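Local coordinates for protein protease (Helicobacter pylori, PDB 5EUF) that probably acts as a zinc-dependent M16-family protease that cleaves the cytoplasmic domain of human junctional adhesion molecule A, weakening the gastric epithelial barrier, at residues K73-F78 / Y93-S98; N191-V196 / Y375-D380; D270-L275 / V400-E405; I352-D357 / T385-Q390. One frame throughout, in Å; residues are numbered along the deposited sequence.

Contact 1 of 4, residues K73-F78 / Y93-S98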
loop_
_atom_site.group_PDB
_atom_site.type_symbol
_atom_site.label_atom_id
_atom_site.label_comp_id
_atom_site.label_asym_id
_atom_site.label_seq_id
_atom_site.Cartn_x
_atom_site.Cartn_y
_atom_site.Cartn_z
ATOM N N LYS B 73 28.498 24.515 9.252
ATOM C CA LYS B 73 29.376 25.550 9.788
ATOM C C LYS B 73 30.504 25.879 8.814
ATOM O O LYS B 73 30.792 27.047 8.561
ATOM C CB LYS B 73 29.954 25.116 11.137
ATOM N N ILE B 74 31.129 24.842 8.267
ATOM C CA ILE B 74 32.203 25.013 7.297
ATOM C C ILE B 74 31.703 25.702 6.028
ATOM O O ILE B 74 32.342 26.631 5.527
ATOM C CB ILE B 74 32.845 23.659 6.927
ATOM C CG1 ILE B 74 33.707 23.149 8.083
ATOM C CG2 ILE B 74 33.685 23.784 5.668
ATOM C CD1 ILE B 74 34.426 21.852 7.786
ATOM N N VAL B 75 30.559 25.255 5.517
ATOM C CA VAL B 75 29.983 25.837 4.307
ATOM C C VAL B 75 29.678 27.314 4.508
ATOM O O VAL B 75 30.059 28.154 3.689
ATOM C CB VAL B 75 28.695 25.110 3.873
ATOM C CG1 VAL B 75 27.976 25.900 2.791
ATOM C CG2 VAL B 75 29.015 23.702 3.388
ATOM N N LYS B 76 29.004 27.625 5.611
ATOM C CA LYS B 76 28.644 29.000 5.934
ATOM C C LYS B 76 29.885 29.866 6.148
ATOM O O LYS B 76 29.856 31.074 5.912
ATOM C CB LYS B 76 27.750 29.043 7.175
ATOM N N ARG B 77 30.973 29.241 6.588
ATOM C CA ARG B 77 32.212 29.962 6.855
ATOM C C ARG B 77 32.804 30.572 5.585
ATOM O O ARG B 77 33.333 31.683 5.624
ATOM C CB ARG B 77 33.238 29.043 7.521
ATOM N N PHE B 78 32.723 29.863 4.460
ATOM C CA PHE B 78 33.187 30.458 3.208
ATOM C C PHE B 78 32.021 31.056 2.422
ATOM O O PHE B 78 32.070 31.161 1.195
ATOM C CB PHE B 78 33.979 29.452 2.350
ATOM C CG PHE B 78 33.254 28.163 2.032
ATOM C CD1 PHE B 78 33.626 26.980 2.649
ATOM C CD2 PHE B 78 32.252 28.122 1.074
ATOM C CE1 PHE B 78 32.988 25.788 2.344
ATOM C CE2 PHE B 78 31.609 26.936 0.767
ATOM C CZ PHE B 78 31.979 25.768 1.402
ATOM N N TYR B 93 21.684 16.809 -3.154
ATOM C CA TYR B 93 22.405 17.748 -2.299
ATOM C C TYR B 93 23.216 18.714 -3.160
ATOM O O TYR B 93 23.765 18.313 -4.187
ATOM C CB TYR B 93 23.341 17.012 -1.335
ATOM C CG TYR B 93 22.695 15.923 -0.505
ATOM C CD1 TYR B 93 22.184 16.196 0.758
ATOM C CD2 TYR B 93 22.620 14.617 -0.975
ATOM C CE1 TYR B 93 21.599 15.203 1.523
ATOM C CE2 TYR B 93 22.040 13.616 -0.216
ATOM C CZ TYR B 93 21.530 13.913 1.032
ATOM O OH TYR B 93 20.952 12.920 1.791
ATOM N N PHE B 94 23.307 19.976 -2.747
ATOM C CA PHE B 94 24.122 20.935 -3.490
ATOM C C PHE B 94 24.645 22.087 -2.635
ATOM O O PHE B 94 23.991 22.530 -1.691
ATOM C CB PHE B 94 23.340 21.495 -4.687
ATOM C CG PHE B 94 22.104 22.263 -4.308
ATOM C CD1 PHE B 94 22.166 23.628 -4.057
ATOM C CD2 PHE B 94 20.877 21.625 -4.220
ATOM C CE1 PHE B 94 21.031 24.334 -3.710
ATOM C CE2 PHE B 94 19.737 22.326 -3.877
ATOM C CZ PHE B 94 19.814 23.682 -3.622
ATOM N N ILE B 95 25.835 22.568 -2.990
ATOM C CA ILE B 95 26.437 23.729 -2.346
ATOM C C ILE B 95 26.547 24.892 -3.327
ATOM O O ILE B 95 27.067 24.734 -4.431
ATOM C CB ILE B 95 27.846 23.413 -1.792
ATOM C CG1 ILE B 95 27.769 22.381 -0.667
ATOM C CG2 ILE B 95 28.519 24.677 -1.286
ATOM C CD1 ILE B 95 29.120 22.028 -0.080
ATOM N N LYS B 96 26.047 26.056 -2.920
ATOM C CA LYS B 96 26.190 27.276 -3.707
ATOM C C LYS B 96 27.399 28.072 -3.237
ATOM O O LYS B 96 27.417 28.567 -2.112
ATOM C CB LYS B 96 24.932 28.138 -3.607
ATOM C CG LYS B 96 23.793 27.691 -4.497
ATOM C CD LYS B 96 24.145 27.891 -5.958
ATOM C CE LYS B 96 24.400 29.354 -6.269
ATOM N NZ LYS B 96 24.696 29.554 -7.712
ATOM N N THR B 97 28.406 28.198 -4.093
ATOM C CA THR B 97 29.604 28.945 -3.726
ATOM C C THR B 97 30.389 29.402 -4.954
ATOM O O THR B 97 29.841 29.498 -6.053
ATOM C CB THR B 97 30.521 28.106 -2.809
ATOM O OG1 THR B 97 31.726 28.833 -2.538
ATOM C CG2 THR B 97 30.863 26.775 -3.461
ATOM N N SER B 98 31.670 29.700 -4.758
ATOM C CA SER B 98 32.543 30.083 -5.860
ATOM C C SER B 98 33.503 28.946 -6.195
ATOM O O SER B 98 33.532 27.930 -5.501
ATOM C CB SER B 98 33.320 31.354 -5.520
ATOM O OG SER B 98 34.114 31.167 -4.365
#
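Ile95 and Val75 come together because each places a branch beside its own backbone N: in Ile95 this is CG1, anti to the carbonyl carbon (chi1 -65°), with the chain running on extended to CD1, and in Val75 it is CG2. The two side chains reach toward each other tip to tip, and CG2 of Val75 ends 3.9 Å from CD1 of Ile95. Phe78 follows another course. It is the first residue to leave the helix, and its CG sits between the backbone N and the carbonyl carbon (chi1 55°), which folds the ring back under the last turn. Val75 O then lies over the centre of one face of the Phe78 ring, 3.4 Å above its plane.

This is a helix laid across a beta-sheet in the first alpha/beta domain of the M16 peptidase fold. Helix 70-77 leads into a pair of antiparallel strands, 81-86 and 91-98, and packs against the second of them. Strand 91-98 is an inner strand: Ile95 is backbone-bonded to Val33 on one neighbour, while Lys96 is bonded to Val81 on the other. Helix 102-113 shares the same face, with Leu108 against Val75 and Phe109 against Ile95.

At the Phe78 ring, CG2 of Ile95 comes up at the edge near the ring plane, 4.3 Å from CE2 of Phe78. Thr97 crosses the aromatic side chain at about a right angle; its OG1 is 3.7 Å from CD2 of Phe78, and its CB is 3.9 Å from CE2 of Phe78.

Contact 2 of 4, residues N191-V196 / Y375-D380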
loop_
_atom_site.group_PDB
_atom_site.type_symbol
_atom_site.label_atom_id
_atom_site.label_comp_id
_atom_site.label_asym_id
_atom_site.label_seq_id
_atom_site.Cartn_x
_atom_site.Cartn_y
_atom_site.Cartn_z
ATOM N N ASN B 191 25.885 4.429 -7.355
ATOM C CA ASN B 191 24.515 4.914 -7.395
ATOM C C ASN B 191 24.459 6.434 -7.261
ATOM O O ASN B 191 23.387 7.012 -7.077
ATOM C CB ASN B 191 23.687 4.251 -6.286
ATOM C CG ASN B 191 22.188 4.381 -6.510
ATOM O OD1 ASN B 191 21.712 4.341 -7.645
ATOM N ND2 ASN B 191 21.441 4.546 -5.425
ATOM N N ALA B 192 25.616 7.081 -7.359
ATOM C CA ALA B 192 25.696 8.523 -7.134
ATOM C C ALA B 192 26.271 9.281 -8.329
ATOM O O ALA B 192 27.029 8.729 -9.126
ATOM C CB ALA B 192 26.520 8.812 -5.891
ATOM N N ILE B 193 25.897 10.553 -8.436
ATOM C CA ILE B 193 26.384 11.432 -9.496
ATOM C C ILE B 193 26.869 12.757 -8.922
ATOM O O ILE B 193 26.138 13.427 -8.195
ATOM C CB ILE B 193 25.292 11.732 -10.543
ATOM C CG1 ILE B 193 24.817 10.446 -11.221
ATOM C CG2 ILE B 193 25.804 12.728 -11.578
ATOM C CD1 ILE B 193 23.657 10.658 -12.176
ATOM N N VAL B 194 28.103 13.131 -9.248
ATOM C CA VAL B 194 28.641 14.421 -8.832
ATOM C C VAL B 194 28.571 15.404 -9.995
ATOM O O VAL B 194 29.242 15.230 -11.015
ATOM C CB VAL B 194 30.094 14.305 -8.333
ATOM C CG1 VAL B 194 30.652 15.678 -7.990
ATOM C CG2 VAL B 194 30.168 13.379 -7.126
ATOM N N LEU B 195 27.747 16.434 -9.831
ATOM C CA LEU B 195 27.498 17.410 -10.883
ATOM C C LEU B 195 28.018 18.785 -10.486
ATOM O O LEU B 195 27.697 19.287 -9.410
ATOM C CB LEU B 195 26.000 17.478 -11.192
ATOM C CG LEU B 195 25.483 18.585 -12.111
ATOM C CD1 LEU B 195 25.952 18.373 -13.538
ATOM C CD2 LEU B 195 23.964 18.661 -12.048
ATOM N N VAL B 196 28.827 19.389 -11.352
ATOM C CA VAL B 196 29.362 20.724 -11.093
ATOM C C VAL B 196 29.028 21.681 -12.235
ATOM O O VAL B 196 29.418 21.461 -13.383
ATOM C CB VAL B 196 30.890 20.693 -10.884
ATOM C CG1 VAL B 196 31.426 22.104 -10.699
ATOM C CG2 VAL B 196 31.251 19.815 -9.689
ATOM N N TYR B 375 17.484 15.001 -15.443
ATOM C CA TYR B 375 17.659 14.192 -16.647
ATOM C C TYR B 375 18.874 13.269 -16.575
ATOM O O TYR B 375 18.935 12.262 -17.280
ATOM C CB TYR B 375 17.757 15.099 -17.877
ATOM C CG TYR B 375 16.424 15.687 -18.285
ATOM C CD1 TYR B 375 15.884 16.772 -17.606
ATOM C CD2 TYR B 375 15.699 15.148 -19.339
ATOM C CE1 TYR B 375 14.662 17.305 -17.969
ATOM C CE2 TYR B 375 14.481 15.676 -19.711
ATOM C CZ TYR B 375 13.966 16.754 -19.022
ATOM O OH TYR B 375 12.749 17.282 -19.386
ATOM N N LEU B 376 19.837 13.613 -15.724
ATOM C CA LEU B 376 21.018 12.776 -15.535
ATOM C C LEU B 376 20.672 11.485 -14.805
ATOM O O LEU B 376 21.100 10.404 -15.206
ATOM C CB LEU B 376 22.097 13.534 -14.761
ATOM C CG LEU B 376 22.968 14.484 -15.574
ATOM C CD1 LEU B 376 23.750 15.398 -14.646
ATOM C CD2 LEU B 376 23.904 13.690 -16.463
ATOM N N VAL B 377 19.893 11.607 -13.734
ATOM C CA VAL B 377 19.508 10.454 -12.925
ATOM C C VAL B 377 18.655 9.475 -13.725
ATOM O O VAL B 377 18.505 8.315 -13.342
ATOM C CB VAL B 377 18.734 10.878 -11.660
ATOM C CG1 VAL B 377 19.591 11.788 -10.798
ATOM C CG2 VAL B 377 17.434 11.568 -12.035
ATOM N N GLN B 378 18.100 9.952 -14.835
ATOM C CA GLN B 378 17.291 9.118 -15.714
ATOM C C GLN B 378 18.086 8.693 -16.943
ATOM O O GLN B 378 17.603 7.906 -17.762
ATOM C CB GLN B 378 16.022 9.860 -16.142
ATOM C CG GLN B 378 15.208 10.422 -14.989
ATOM C CD GLN B 378 14.696 9.346 -14.055
ATOM O OE1 GLN B 378 14.595 8.176 -14.430
ATOM N NE2 GLN B 378 14.369 9.734 -12.827
ATOM N N ASN B 379 19.308 9.210 -17.053
ATOM C CA ASN B 379 20.141 9.023 -18.237
ATOM C C ASN B 379 19.377 9.433 -19.493
ATOM O O ASN B 379 19.194 8.637 -20.413
ATOM C CB ASN B 379 20.623 7.574 -18.345
ATOM C CG ASN B 379 21.845 7.429 -19.236
ATOM O OD1 ASN B 379 22.010 8.164 -20.211
ATOM N ND2 ASN B 379 22.713 6.482 -18.900
ATOM N N ASP B 380 18.928 10.683 -19.514
ATOM C CA ASP B 380 18.116 11.192 -20.611
ATOM C C ASP B 380 18.554 12.601 -21.013
ATOM O O ASP B 380 17.731 13.507 -21.132
ATOM C CB ASP B 380 16.637 11.185 -20.217
ATOM C CG ASP B 380 15.715 11.435 -21.392
ATOM O OD1 ASP B 380 16.052 11.000 -22.515
ATOM O OD2 ASP B 380 14.657 12.069 -21.191
#
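Leu376 carries the closer-packed half of this contact, where the C-terminal part of helix 365-376 meets strand 192-198. Its CD1 fits against the fork of Leu195, 3.9 Å from CD1 of Leu195 and 4.2 Å from CD2 of Leu195, the two side chains crossing at a slant. Leu195 gets there with CG anti to the backbone N (chi1 171°), which brings both of its methyls forward. Beside this pair Ile193 sends CD1 against the main chain itself: the methyl lies 4.0 Å from Leu376 O and 4.2 Å from Val377 N.

Toward Val377 the fit slackens. CG1 of Val377 is 4.4 Å from CD1 of Ile193, and the CA-CB bond of Val377 neither faces the strand nor turns its back on it. Beyond it Gln378 points away and Asn379 is exposed to solvent. The chain leaves the helix here in a Schellman motif, with Asn379 at positive phi (53°) and the amide N of Asp380 bonded back to Tyr375 O at 2.7 Å.

Strand 192-198 is an inner strand of the six-stranded mixed sheet in the first M16 domain, although it comes late in that domain's chain. Ile193 and Leu195 face the helix end, whereas Ala192, Val194 and Val196 meet helix 102-113, so the sheet is covered on both sides.

No hydrogen bond joins the two segments. Leu376 O, the polar atom under the Ile193 methyl, already accepts from Asn379 N at 2.8 Å, which means that aliphatic surface can close over it at little polar cost and that apolar burial holds the two segments together.

Contact 3 of 4, residues D270-L275 / V400-E405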
loop_
_atom_site.group_PDB
_atom_site.type_symbol
_atom_site.label_atom_id
_atom_site.label_comp_id
_atom_site.label_asym_id
_atom_site.label_seq_id
_atom_site.Cartn_x
_atom_site.Cartn_y
_atom_site.Cartn_z
ATOM N N ASP B 270 3.787 19.184 -20.224
ATOM C CA ASP B 270 4.386 20.381 -19.648
ATOM C C ASP B 270 3.716 21.630 -20.215
ATOM O O ASP B 270 3.397 22.563 -19.478
ATOM C CB ASP B 270 5.895 20.411 -19.912
ATOM C CG ASP B 270 6.652 19.377 -19.098
ATOM O OD1 ASP B 270 6.003 18.489 -18.508
ATOM O OD2 ASP B 270 7.897 19.448 -19.048
ATOM N N ALA B 271 3.487 21.629 -21.525
ATOM C CA ALA B 271 2.837 22.752 -22.189
ATOM C C ALA B 271 1.382 22.900 -21.747
ATOM O O ALA B 271 0.876 24.016 -21.626
ATOM C CB ALA B 271 2.917 22.593 -23.699
ATOM N N LEU B 272 0.713 21.774 -21.511
ATOM C CA LEU B 272 -0.672 21.800 -21.049
ATOM C C LEU B 272 -0.778 22.424 -19.659
ATOM O O LEU B 272 -1.712 23.175 -19.379
ATOM C CB LEU B 272 -1.268 20.390 -21.040
ATOM C CG LEU B 272 -1.901 19.905 -22.347
ATOM C CD1 LEU B 272 -2.364 18.459 -22.235
ATOM C CD2 LEU B 272 -3.060 20.806 -22.740
ATOM N N SER B 273 0.186 22.115 -18.797
ATOM C CA SER B 273 0.204 22.661 -17.446
ATOM C C SER B 273 0.488 24.158 -17.470
ATOM O O SER B 273 -0.090 24.923 -16.696
ATOM C CB SER B 273 1.244 21.942 -16.588
ATOM O OG SER B 273 1.236 22.436 -15.261
ATOM N N LYS B 274 1.383 24.568 -18.363
ATOM C CA LYS B 274 1.680 25.983 -18.570
ATOM C C LYS B 274 0.419 26.747 -18.959
ATOM O O LYS B 274 0.224 27.894 -18.557
ATOM C CB LYS B 274 2.753 26.157 -19.652
ATOM C CG LYS B 274 4.154 26.449 -19.127
ATOM C CD LYS B 274 4.714 25.288 -18.320
ATOM C CE LYS B 274 6.070 25.637 -17.724
ATOM N NZ LYS B 274 5.988 26.827 -16.829
ATOM N N LEU B 275 -0.437 26.096 -19.741
ATOM C CA LEU B 275 -1.674 26.705 -20.215
ATOM C C LEU B 275 -2.795 26.668 -19.176
ATOM O O LEU B 275 -3.495 27.661 -18.970
ATOM C CB LEU B 275 -2.143 26.006 -21.491
ATOM C CG LEU B 275 -3.572 26.321 -21.932
ATOM C CD1 LEU B 275 -3.629 27.657 -22.665
ATOM C CD2 LEU B 275 -4.148 25.192 -22.778
ATOM N N VAL B 400 -4.142 19.004 -27.746
ATOM C CA VAL B 400 -5.496 18.463 -27.671
ATOM C C VAL B 400 -5.490 16.934 -27.743
ATOM O O VAL B 400 -6.291 16.272 -27.082
ATOM C CB VAL B 400 -6.391 19.037 -28.789
ATOM C CG1 VAL B 400 -7.800 18.469 -28.697
ATOM C CG2 VAL B 400 -6.429 20.553 -28.704
ATOM N N ARG B 401 -4.584 16.375 -28.541
ATOM C CA ARG B 401 -4.413 14.924 -28.604
ATOM C C ARG B 401 -4.022 14.368 -27.240
ATOM O O ARG B 401 -4.630 13.419 -26.747
ATOM C CB ARG B 401 -3.350 14.537 -29.635
ATOM C CG ARG B 401 -3.036 13.042 -29.653
ATOM C CD ARG B 401 -1.747 12.730 -30.404
ATOM N NE ARG B 401 -0.555 13.143 -29.664
ATOM C CZ ARG B 401 0.208 14.182 -29.989
ATOM N NH1 ARG B 401 -0.089 14.920 -31.051
ATOM N NH2 ARG B 401 1.273 14.480 -29.255
ATOM N N VAL B 402 -2.998 14.969 -26.644
ATOM C CA VAL B 402 -2.503 14.553 -25.340
ATOM C C VAL B 402 -3.583 14.722 -24.277
ATOM O O VAL B 402 -3.724 13.886 -23.380
ATOM C CB VAL B 402 -1.245 15.352 -24.948
ATOM C CG1 VAL B 402 -0.827 15.037 -23.525
ATOM C CG2 VAL B 402 -0.113 15.046 -25.911
ATOM N N ALA B 403 -4.356 15.799 -24.397
ATOM C CA ALA B 403 -5.458 16.061 -23.481
ATOM C C ALA B 403 -6.472 14.921 -23.498
ATOM O O ALA B 403 -6.733 14.301 -22.469
ATOM C CB ALA B 403 -6.132 17.376 -23.829
ATOM N N ASN B 404 -7.032 14.639 -24.672
ATOM C CA ASN B 404 -8.019 13.571 -24.808
ATOM C C ASN B 404 -7.457 12.189 -24.495
ATOM O O ASN B 404 -8.201 11.265 -24.159
ATOM C CB ASN B 404 -8.607 13.570 -26.220
ATOM C CG ASN B 404 -9.593 14.693 -26.437
ATOM O OD1 ASN B 404 -10.806 14.495 -26.353
ATOM N ND2 ASN B 404 -9.080 15.886 -26.712
ATOM N N GLU B 405 -6.141 12.051 -24.606
ATOM C CA GLU B 405 -5.492 10.766 -24.393
ATOM C C GLU B 405 -5.473 10.372 -22.922
ATOM O O GLU B 405 -5.740 9.222 -22.575
ATOM C CB GLU B 405 -4.064 10.798 -24.935
ATOM C CG GLU B 405 -3.312 9.489 -24.778
ATOM C CD GLU B 405 -3.766 8.426 -25.759
ATOM O OE1 GLU B 405 -4.466 8.774 -26.735
ATOM O OE2 GLU B 405 -3.421 7.243 -25.556
#
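Leu272 reaches across from helix 266-276 and meets Val402 and Ala403 of helix 396-406 with one methyl, CD1. Its CG lies on the backbone-N side of the residue (chi1 -87°), and the next torsion extends the chain so that CD1 leads. That atom ends 4.0 Å from CG1 of Val402, 4.0 Å from the backbone N of Ala403 and 4.2 Å from CB of Ala403. Val402 presents CG1, the branch anti to its own N and beside the carbonyl carbon, which carries the methyl along toward Ala403. The Leu272 and Val402 side chains run past one another, pointing opposite ways, and the small Ala403 lets the leucine methyl come down close to the helix backbone. The nearest CA atoms, those of Leu272 and Ala403, are 7.9 Å apart.

On helix 396-406 itself the carboxamide of Asn404 turns back one helical turn. Its ND2 bonds to Val400 O at 2.8 Å in a nearly straight line (N-H...O 173°), tilted 33° out of the carbonyl plane. Val400 O also takes the ordinary helical bond from Asn404 N, and the two donors approach from opposite faces of that plane. The same ND2 bonds to Lys338 O, linking this helix to the end of helix 323-338, while Arg401 forms a salt bridge with Asp265 just ahead of helix 266-276.

Leu337 of helix 323-338 touches both Leu272 and Ala403, making this a three-helix junction. Ser273, bonded to Ser300, joins helix 266-276 to a strand of the five-stranded sheet, an assembly characteristic of the second alpha/beta domain in an M16 peptidase.

Contact 4 of 4, residues I352-D357 / T385-Q390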
loop_
_atom_site.group_PDB
_atom_site.type_symbol
_atom_site.label_atom_id
_atom_site.label_comp_id
_atom_site.label_asym_id
_atom_site.label_seq_id
_atom_site.Cartn_x
_atom_site.Cartn_y
_atom_site.Cartn_z
ATOM N N ILE B 352 6.446 31.815 -26.184
ATOM C CA ILE B 352 7.287 32.990 -25.991
ATOM C C ILE B 352 7.754 33.059 -24.537
ATOM O O ILE B 352 8.859 33.522 -24.255
ATOM C CB ILE B 352 6.561 34.302 -26.398
ATOM C CG1 ILE B 352 7.521 35.492 -26.338
ATOM C CG2 ILE B 352 5.345 34.553 -25.529
ATOM C CD1 ILE B 352 6.866 36.825 -26.638
ATOM N N ASN B 353 6.923 32.567 -23.621
ATOM C CA ASN B 353 7.285 32.543 -22.208
ATOM C C ASN B 353 8.320 31.465 -21.920
ATOM O O ASN B 353 9.181 31.633 -21.054
ATOM C CB ASN B 353 6.049 32.326 -21.334
ATOM C CG ASN B 353 5.116 33.518 -21.340
ATOM O OD1 ASN B 353 5.529 34.646 -21.618
ATOM N ND2 ASN B 353 3.846 33.276 -21.029
ATOM N N GLN B 354 8.230 30.360 -22.653
ATOM C CA GLN B 354 9.170 29.257 -22.500
ATOM C C GLN B 354 10.563 29.660 -22.979
ATOM O O GLN B 354 11.571 29.240 -22.410
ATOM C CB GLN B 354 8.673 28.022 -23.258
ATOM C CG GLN B 354 9.624 26.835 -23.226
ATOM C CD GLN B 354 10.007 26.430 -21.816
ATOM O OE1 GLN B 354 9.224 26.577 -20.877
ATOM N NE2 GLN B 354 11.224 25.921 -21.658
ATOM N N LYS B 355 10.609 30.477 -24.028
ATOM C CA LYS B 355 11.868 31.036 -24.509
ATOM C C LYS B 355 12.514 31.894 -23.429
ATOM O O LYS B 355 13.699 31.746 -23.131
ATOM C CB LYS B 355 11.649 31.871 -25.774
ATOM C CG LYS B 355 11.595 31.081 -27.075
ATOM C CD LYS B 355 11.287 32.003 -28.251
ATOM C CE LYS B 355 11.381 31.282 -29.593
ATOM N NZ LYS B 355 12.786 30.975 -29.991
ATOM N N ALA B 356 11.721 32.785 -22.842
ATOM C CA ALA B 356 12.219 33.735 -21.852
ATOM C C ALA B 356 12.736 33.037 -20.596
ATOM O O ALA B 356 13.758 33.435 -20.033
ATOM C CB ALA B 356 11.129 34.735 -21.489
ATOM N N ASP B 357 12.030 32.000 -20.160
ATOM C CA ASP B 357 12.439 31.251 -18.979
ATOM C C ASP B 357 13.711 30.455 -19.250
ATOM O O ASP B 357 14.574 30.332 -18.382
ATOM C CB ASP B 357 11.319 30.318 -18.515
ATOM C CG ASP B 357 10.123 31.072 -17.967
ATOM O OD1 ASP B 357 10.285 32.257 -17.605
ATOM O OD2 ASP B 357 9.025 30.481 -17.890
ATOM N N THR B 385 18.322 18.005 -24.288
ATOM C CA THR B 385 18.809 18.849 -25.373
ATOM C C THR B 385 17.729 19.056 -26.430
ATOM O O THR B 385 17.613 20.136 -27.006
ATOM C CB THR B 385 20.067 18.253 -26.038
ATOM O OG1 THR B 385 19.758 16.970 -26.597
ATOM C CG2 THR B 385 21.191 18.096 -25.023
ATOM N N ASP B 386 16.933 18.018 -26.674
ATOM C CA ASP B 386 15.900 18.070 -27.705
ATOM C C ASP B 386 14.613 18.729 -27.223
ATOM O O ASP B 386 13.651 18.835 -27.981
ATOM C CB ASP B 386 15.579 16.662 -28.216
ATOM C CG ASP B 386 16.722 16.048 -28.999
ATOM O OD1 ASP B 386 17.570 16.805 -29.516
ATOM O OD2 ASP B 386 16.766 14.803 -29.104
ATOM N N TYR B 387 14.597 19.172 -25.969
ATOM C CA TYR B 387 13.373 19.680 -25.349
ATOM C C TYR B 387 12.849 20.944 -26.030
ATOM O O TYR B 387 11.711 20.974 -26.503
ATOM C CB TYR B 387 13.610 19.949 -23.861
ATOM C CG TYR B 387 12.363 20.301 -23.080
ATOM C CD1 TYR B 387 11.980 21.624 -22.901
ATOM C CD2 TYR B 387 11.573 19.309 -22.512
ATOM C CE1 TYR B 387 10.842 21.949 -22.183
ATOM C CE2 TYR B 387 10.433 19.624 -21.791
ATOM C CZ TYR B 387 10.073 20.946 -21.629
ATOM O OH TYR B 387 8.939 21.267 -20.913
ATOM N N GLN B 388 13.689 21.974 -26.079
ATOM C CA GLN B 388 13.300 23.276 -26.617
ATOM C C GLN B 388 12.705 23.197 -28.018
ATOM O O GLN B 388 11.675 23.810 -28.294
ATOM C CB GLN B 388 14.501 24.220 -26.628
ATOM C CG GLN B 388 14.824 24.802 -25.270
ATOM C CD GLN B 388 13.644 25.533 -24.670
ATOM O OE1 GLN B 388 13.160 25.175 -23.597
ATOM N NE2 GLN B 388 13.170 26.563 -25.363
ATOM N N GLN B 389 13.353 22.441 -28.898
ATOM C CA GLN B 389 12.873 22.317 -30.268
ATOM C C GLN B 389 11.530 21.594 -30.310
ATOM O O GLN B 389 10.651 21.948 -31.094
ATOM C CB GLN B 389 13.897 21.586 -31.140
ATOM C CG GLN B 389 13.577 21.629 -32.627
ATOM C CD GLN B 389 13.500 23.049 -33.168
ATOM O OE1 GLN B 389 14.239 23.933 -32.733
ATOM N NE2 GLN B 389 12.598 23.274 -34.120
ATOM N N GLN B 390 11.371 20.587 -29.457
ATOM C CA GLN B 390 10.130 19.829 -29.408
ATOM C C GLN B 390 8.991 20.695 -28.889
ATOM O O GLN B 390 7.845 20.569 -29.331
ATOM C CB GLN B 390 10.291 18.583 -28.532
ATOM C CG GLN B 390 11.057 17.450 -29.197
ATOM C CD GLN B 390 11.040 16.169 -28.382
ATOM O OE1 GLN B 390 10.161 15.962 -27.544
ATOM N NE2 GLN B 390 12.015 15.301 -28.626
#
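Gln354 and Gln388 make an amide-to-amide bridge between two helices of the second half of the M16 fold: the long helix 344-361 and the first turn of the short helix 387-392. The contact lies at the surface, and one hydrogen bond carries it. Gln354 NE2 donates to Gln388 OE1 at 2.8 Å with an N-H...O angle of 162°. The donor lies in the carbonyl plane of Gln388, on a lone pair, and the acceptor lies close to the plane of the Gln354 amide. The amide planes are 30° apart, close to coplanar, although the side chains cross at an angle.

Both chains are bent at chi2. Gln354 starts with CG anti to the backbone N (chi1 177°), directed at the other helix, and then kinks. Gln388 leaves its backbone less directly, and its own bend brings the amide in toward Gln354. Phe391, one turn further along helix 387-392, touches Gln354 as well.

The Tyr387 ring stands next to the bond with its edge toward it. CE1 of Tyr387 is 4.0 Å from Gln354 NE2, which lies near the ring plane, and Gln388 OE1 is also at the edge in that plane. The phenol itself is engaged further on, its OH hydrogen-bonded to Asp270 of helix 266-276. A bound zinc ion is about 6 Å from the Tyr387 side chain, away from the metal site of His53 and Glu133. On the far side of the amide pair, Gln388 NE2 rests 4.1 Å from the aliphatic CG of Gln354.

From the N terminus, contact 1 comes first and closes a short loop in which strand 81-86 lies between helix 70-77 and strand 91-98. It is finished before any other contact opens. Contact 2 then starts on the same sheet at 191-196, contact 3 opens at 270-275 and contact 4 at 352-357. They close in the order 2, 4, 3, so contact 4 falls wholly within the span of contact 3, and contact 2 crosses both. Contact 2 ties the first domain's sheet to a late helix; contacts 3 and 4 join helices of the second half. Tyr387 of contact 4 touches both contacts 2 and 3, packing on Tyr375 of contact 2 and probably hydrogen-bonding to Asp270 of contact 3.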